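Local coordinates for protein phenol hydroxylase component phL (Pseudomonas stutzeri, PDB 3U52) that probably serves as the beta-type subunit of a multicomponent phenol hydroxylase, which adds a hydroxyl group to phenol and related aromatics, at residues Leu261-Lys269 / Ala319-Gln327. Sequence-based numbering, arbitrary orientation.
Sequences LRWTNAMMK and ARLKKFELQ
Phe324 lays one face of its ring over Met268, whose CB stands 3.6 Å from the ring centroid and only 11° off the normal, a CH-pi contact suited to a flat aromatic. At the ring's edge lies Lys269 CG, 3.8 Å from Phe324 CE2, the exposed lysine lending its apolar part. Flexible Met268, bent at chi2 and chi3, reaches beyond with CE to Leu326 CD1.

Extended, with CG anti to its backbone N (chi1 176°), Arg320 carries the guanidinium across the wider end to helix 251-274. NE donates a slightly bent 2.8 Å bond to a lone pair of Asn265 OD1, in the carbonyl plane, and NH2 adds a weak second, an asparagine carbonyl being able to accept both. Amide and guanidinium planes stand 74° apart, with OD1 somewhat out of the latter. Leu261 CD1 rests over one face of the guanidinium, toward its rim, and Thr264 OG1, hydrogen-bonded to Ser260 O, lies at the edge beside NH2 without a well-aimed bond to it. A leucine in place of Arg320 would probably take the NE and NH2 donors from Asn265 OD1 and the flat group it packs against from Leu261.

Phe324 lies within the Schellman motif that ends helix 307-322, with Glu325 as C-prime residue. The contact joins that helix end to helix 251-274; Ile220 of helix 211-240 touches Thr264 and Arg320, and helix 276-302 meets Met268 and Leu326.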
ATOM      1  N   LEU D 261      25.560  17.693   2.627  1.00 23.94           N
ATOM      2  CA  LEU D 261      26.654  17.963   1.705  1.00 23.89           C
ATOM      3  C   LEU D 261      26.324  17.564   0.266  1.00 23.93           C
ATOM      4  O   LEU D 261      26.749  18.229  -0.679  1.00 25.06           O
ATOM      5  CB  LEU D 261      27.906  17.271   2.219  1.00 24.25           C
ATOM      6  CG  LEU D 261      29.030  17.894   3.064  1.00 26.26           C
ATOM      7  CD1 LEU D 261      28.692  19.135   3.838  1.00 24.75           C
ATOM      8  CD2 LEU D 261      29.643  16.822   3.951  1.00 26.14           C
ATOM      9  N   ARG D 262      25.525  16.517   0.062  1.00 25.41           N
ATOM     10  CA  ARG D 262      25.180  16.135  -1.313  1.00 24.95           C
ATOM     11  C   ARG D 262      24.476  17.256  -2.065  1.00 25.57           C
ATOM     12  O   ARG D 262      24.911  17.640  -3.154  1.00 26.85           O
ATOM     13  CB  ARG D 262      24.363  14.832  -1.346  1.00 25.22           C
ATOM     14  CG  ARG D 262      25.162  13.625  -0.801  1.00 26.49           C
ATOM     15  CD  ARG D 262      24.410  12.346  -1.045  1.00 28.83           C
ATOM     16  NE  ARG D 262      24.348  12.014  -2.467  1.00 33.42           N
ATOM     17  CZ  ARG D 262      23.498  11.123  -2.973  1.00 35.40           C
ATOM     18  NH1 ARG D 262      22.636  10.509  -2.166  1.00 34.71           N
ATOM     19  NH2 ARG D 262      23.493  10.865  -4.271  1.00 35.53           N
ATOM     20  N   TRP D 263      23.413  17.818  -1.499  1.00 23.89           N
ATOM     21  CA  TRP D 263      22.655  18.774  -2.275  1.00 22.20           C
ATOM     22  C   TRP D 263      23.283  20.160  -2.221  1.00 21.77           C
ATOM     23  O   TRP D 263      23.187  20.880  -3.196  1.00 20.67           O
ATOM     24  CB  TRP D 263      21.189  18.813  -1.842  1.00 22.75           C
ATOM     25  CG  TRP D 263      20.902  19.461  -0.501  1.00 21.66           C
ATOM     26  CD1 TRP D 263      20.801  18.824   0.714  1.00 22.16           C
ATOM     27  CD2 TRP D 263      20.600  20.851  -0.243  1.00 22.77           C
ATOM     28  NE1 TRP D 263      20.511  19.725   1.697  1.00 21.42           N
ATOM     29  CE2 TRP D 263      20.374  20.974   1.149  1.00 23.14           C
ATOM     30  CE3 TRP D 263      20.517  22.006  -1.051  1.00 23.55           C
ATOM     31  CZ2 TRP D 263      20.057  22.219   1.759  1.00 22.59           C
ATOM     32  CZ3 TRP D 263      20.206  23.227  -0.462  1.00 21.02           C
ATOM     33  CH2 TRP D 263      19.991  23.331   0.931  1.00 22.55           C
ATOM     34  N   THR D 264      23.881  20.554  -1.082  1.00 20.74           N
ATOM     35  CA  THR D 264      24.488  21.878  -1.010  1.00 21.73           C
ATOM     36  C   THR D 264      25.711  21.991  -1.913  1.00 22.85           C
ATOM     37  O   THR D 264      25.864  22.990  -2.599  1.00 23.22           O
ATOM     38  CB  THR D 264      24.838  22.348   0.402  1.00 21.57           C
ATOM     39  OG1 THR D 264      25.830  21.499   0.954  1.00 21.91           O
ATOM     40  CG2 THR D 264      23.614  22.380   1.332  1.00 22.17           C
ATOM     41  N   ASN D 265      26.569  20.973  -1.966  1.00 23.64           N
ATOM     42  CA  ASN D 265      27.618  20.926  -3.013  1.00 24.90           C
ATOM     43  C   ASN D 265      27.099  20.890  -4.469  1.00 25.52           C
ATOM     44  O   ASN D 265      27.669  21.566  -5.323  1.00 25.83           O
ATOM     45  CB  ASN D 265      28.572  19.751  -2.796  1.00 25.55           C
ATOM     46  CG  ASN D 265      29.456  19.922  -1.576  1.00 27.74           C
ATOM     47  OD1 ASN D 265      29.593  21.022  -1.051  1.00 28.74           O
ATOM     48  ND2 ASN D 265      30.088  18.827  -1.135  1.00 27.07           N
ATOM     49  N   ALA D 266      26.058  20.111  -4.783  1.00 25.68           N
ATOM     50  CA  ALA D 266      25.495  20.140  -6.147  1.00 26.51           C
ATOM     51  C   ALA D 266      24.932  21.544  -6.517  1.00 27.42           C
ATOM     52  O   ALA D 266      25.097  22.001  -7.660  1.00 27.82           O
ATOM     53  CB  ALA D 266      24.449  19.090  -6.335  1.00 27.16           C
ATOM     54  N   MET D 267      24.274  22.221  -5.564  1.00 26.56           N
ATOM     55  CA  MET D 267      23.760  23.555  -5.820  1.00 26.48           C
ATOM     56  C   MET D 267      24.901  24.584  -6.038  1.00 27.02           C
ATOM     57  O   MET D 267      24.853  25.351  -7.003  1.00 27.20           O
ATOM     58  CB  MET D 267      22.875  24.021  -4.676  1.00 26.60           C
ATOM     59  CG  MET D 267      22.370  25.489  -4.832  1.00 27.61           C
ATOM     60  SD  MET D 267      21.257  25.886  -3.442  1.00 29.34           S
ATOM     61  CE  MET D 267      22.458  26.092  -2.109  1.00 24.96           C
ATOM     62  N   MET D 268      25.896  24.597  -5.157  1.00 26.68           N
ATOM     63  CA  MET D 268      27.102  25.417  -5.374  1.00 28.01           C
ATOM     64  C   MET D 268      27.808  25.133  -6.710  1.00 28.77           C
ATOM     65  O   MET D 268      28.170  26.061  -7.394  1.00 29.73           O
ATOM     66  CB  MET D 268      28.081  25.302  -4.219  1.00 27.80           C
ATOM     67  CG  MET D 268      27.662  26.065  -2.951  1.00 29.87           C
ATOM     68  SD  MET D 268      27.351  27.835  -3.197  1.00 35.03           S
ATOM     69  CE  MET D 268      29.055  28.407  -3.363  1.00 35.66           C
ATOM     70  N   LYS D 269      28.006  23.871  -7.086  1.00 29.59           N
ATOM     71  CA  LYS D 269      28.653  23.548  -8.370  1.00 31.00           C
ATOM     72  C   LYS D 269      27.946  24.142  -9.577  1.00 30.68           C
ATOM     73  O   LYS D 269      28.601  24.620 -10.497  1.00 31.10           O
ATOM     74  CB  LYS D 269      28.774  22.050  -8.604  1.00 31.98           C
ATOM     75  CG  LYS D 269      29.906  21.377  -7.829  1.00 38.73           C
ATOM     76  CD  LYS D 269      30.247  20.002  -8.456  1.00 45.52           C
ATOM     77  CE  LYS D 269      31.623  20.003  -9.115  1.00 48.04           C
ATOM     78  NZ  LYS D 269      32.706  20.151  -8.070  1.00 50.07           N
ATOM     79  N   ALA D 319      38.950  23.879   1.567  1.00 31.65           N
ATOM     80  CA  ALA D 319      39.188  22.792   0.604  1.00 31.78           C
ATOM     81  C   ALA D 319      37.932  22.548  -0.185  1.00 31.55           C
ATOM     82  O   ALA D 319      37.982  22.384  -1.406  1.00 30.57           O
ATOM     83  CB  ALA D 319      39.602  21.510   1.315  1.00 32.52           C
ATOM     84  N   ARG D 320      36.804  22.536   0.526  1.00 31.72           N
ATOM     85  CA  ARG D 320      35.486  22.384  -0.100  1.00 31.32           C
ATOM     86  C   ARG D 320      35.205  23.521  -1.097  1.00 31.80           C
ATOM     87  O   ARG D 320      34.846  23.253  -2.220  1.00 31.74           O
ATOM     88  CB  ARG D 320      34.416  22.238   0.991  1.00 32.33           C
ATOM     89  CG  ARG D 320      32.945  22.153   0.554  1.00 29.85           C
ATOM     90  CD  ARG D 320      32.027  21.978   1.793  1.00 30.07           C
ATOM     91  NE  ARG D 320      30.619  22.027   1.408  1.00 28.98           N
ATOM     92  CZ  ARG D 320      29.603  22.142   2.260  1.00 26.71           C
ATOM     93  NH1 ARG D 320      29.832  22.226   3.562  1.00 24.19           N
ATOM     94  NH2 ARG D 320      28.358  22.173   1.790  1.00 25.96           N
ATOM     95  N   LEU D 321      35.425  24.787  -0.713  1.00 32.27           N
ATOM     96  CA  LEU D 321      35.164  25.924  -1.596  1.00 31.87           C
ATOM     97  C   LEU D 321      36.045  25.933  -2.860  1.00 33.49           C
ATOM     98  O   LEU D 321      35.598  26.383  -3.909  1.00 32.75           O
ATOM     99  CB  LEU D 321      35.281  27.261  -0.843  1.00 31.78           C
ATOM    100  CG  LEU D 321      34.178  27.573   0.180  1.00 31.52           C
ATOM    101  CD1 LEU D 321      34.467  28.818   1.061  1.00 32.41           C
ATOM    102  CD2 LEU D 321      32.792  27.667  -0.469  1.00 32.07           C
ATOM    103  N   LYS D 322      37.279  25.430  -2.744  1.00 35.14           N
ATOM    104  CA  LYS D 322      38.199  25.284  -3.887  1.00 38.42           C
ATOM    105  C   LYS D 322      37.628  24.456  -5.020  1.00 38.62           C
ATOM    106  O   LYS D 322      37.897  24.754  -6.176  1.00 38.93           O
ATOM    107  CB  LYS D 322      39.552  24.716  -3.461  1.00 38.66           C
ATOM    108  CG  LYS D 322      40.530  25.815  -3.071  1.00 44.04           C
ATOM    109  CD  LYS D 322      41.821  25.270  -2.442  1.00 48.06           C
ATOM    110  CE  LYS D 322      42.678  26.429  -1.971  1.00 49.47           C
ATOM    111  NZ  LYS D 322      43.158  26.182  -0.572  1.00 52.58           N
ATOM    112  N   LYS D 323      36.816  23.452  -4.701  1.00 39.56           N
ATOM    113  CA  LYS D 323      36.086  22.686  -5.721  1.00 41.08           C
ATOM    114  C   LYS D 323      35.174  23.541  -6.607  1.00 41.89           C
ATOM    115  O   LYS D 323      34.907  23.173  -7.756  1.00 42.40           O
ATOM    116  CB  LYS D 323      35.238  21.585  -5.076  1.00 40.89           C
ATOM    117  CG  LYS D 323      36.042  20.401  -4.534  1.00 44.97           C
ATOM    118  CD  LYS D 323      35.099  19.385  -3.819  1.00 51.05           C
ATOM    119  CE  LYS D 323      35.690  17.937  -3.779  1.00 53.88           C
ATOM    120  NZ  LYS D 323      34.630  16.839  -3.582  1.00 56.05           N
ATOM    121  N   PHE D 324      34.679  24.665  -6.081  1.00 42.14           N
ATOM    122  CA  PHE D 324      33.784  25.535  -6.846  1.00 42.47           C
ATOM    123  C   PHE D 324      34.517  26.690  -7.504  1.00 43.40           C
ATOM    124  O   PHE D 324      33.870  27.574  -8.072  1.00 43.26           O
ATOM    125  CB  PHE D 324      32.658  26.114  -5.986  1.00 42.30           C
ATOM    126  CG  PHE D 324      32.044  25.138  -5.029  1.00 42.52           C
ATOM    127  CD1 PHE D 324      31.867  25.489  -3.700  1.00 41.86           C
ATOM    128  CD2 PHE D 324      31.653  23.872  -5.447  1.00 41.30           C
ATOM    129  CE1 PHE D 324      31.323  24.598  -2.803  1.00 42.01           C
ATOM    130  CE2 PHE D 324      31.098  22.976  -4.556  1.00 42.39           C
ATOM    131  CZ  PHE D 324      30.931  23.341  -3.237  1.00 43.54           C
ATOM    132  N   GLU D 325      35.850  26.669  -7.424  1.00 44.40           N
ATOM    133  CA  GLU D 325      36.706  27.726  -7.947  1.00 45.95           C
ATOM    134  C   GLU D 325      36.484  28.961  -7.087  1.00 45.88           C
ATOM    135  O   GLU D 325      36.278  30.058  -7.620  1.00 46.29           O
ATOM    136  CB  GLU D 325      36.392  28.060  -9.439  1.00 46.24           C
ATOM    137  CG  GLU D 325      36.618  26.932 -10.484  1.00 50.95           C
ATOM    138  CD  GLU D 325      35.663  27.050 -11.722  1.00 56.97           C
ATOM    139  OE1 GLU D 325      36.151  27.405 -12.830  1.00 58.21           O
ATOM    140  OE2 GLU D 325      34.426  26.799 -11.581  1.00 58.10           O
ATOM    141  N   LEU D 326      36.472  28.780  -5.770  1.00 46.03           N
ATOM    142  CA  LEU D 326      36.237  29.885  -4.848  1.00 47.08           C
ATOM    143  C   LEU D 326      37.224  29.819  -3.705  1.00 48.27           C
ATOM    144  O   LEU D 326      37.751  28.760  -3.399  1.00 49.00           O
ATOM    145  CB  LEU D 326      34.799  29.877  -4.297  1.00 46.94           C
ATOM    146  CG  LEU D 326      33.624  30.094  -5.251  1.00 45.53           C
ATOM    147  CD1 LEU D 326      32.318  29.625  -4.618  1.00 43.33           C
ATOM    148  CD2 LEU D 326      33.533  31.543  -5.665  1.00 44.62           C
ATOM    149  N   GLN D 327      37.445  30.951  -3.052  1.00 49.87           N
ATOM    150  CA  GLN D 327      38.517  31.068  -2.076  1.00 52.05           C
ATOM    151  C   GLN D 327      38.014  31.405  -0.685  1.00 52.34           C
ATOM    152  O   GLN D 327      37.085  32.192  -0.522  1.00 51.85           O
ATOM    153  CB  GLN D 327      39.497  32.160  -2.517  1.00 52.54           C
ATOM    154  CG  GLN D 327      40.896  32.007  -1.949  1.00 57.69           C
ATOM    155  CD  GLN D 327      41.903  31.459  -2.970  1.00 63.03           C
ATOM    156  OE1 GLN D 327      41.958  30.247  -3.235  1.00 64.34           O
ATOM    157  NE2 GLN D 327      42.724  32.361  -3.528  1.00 63.49           N
TER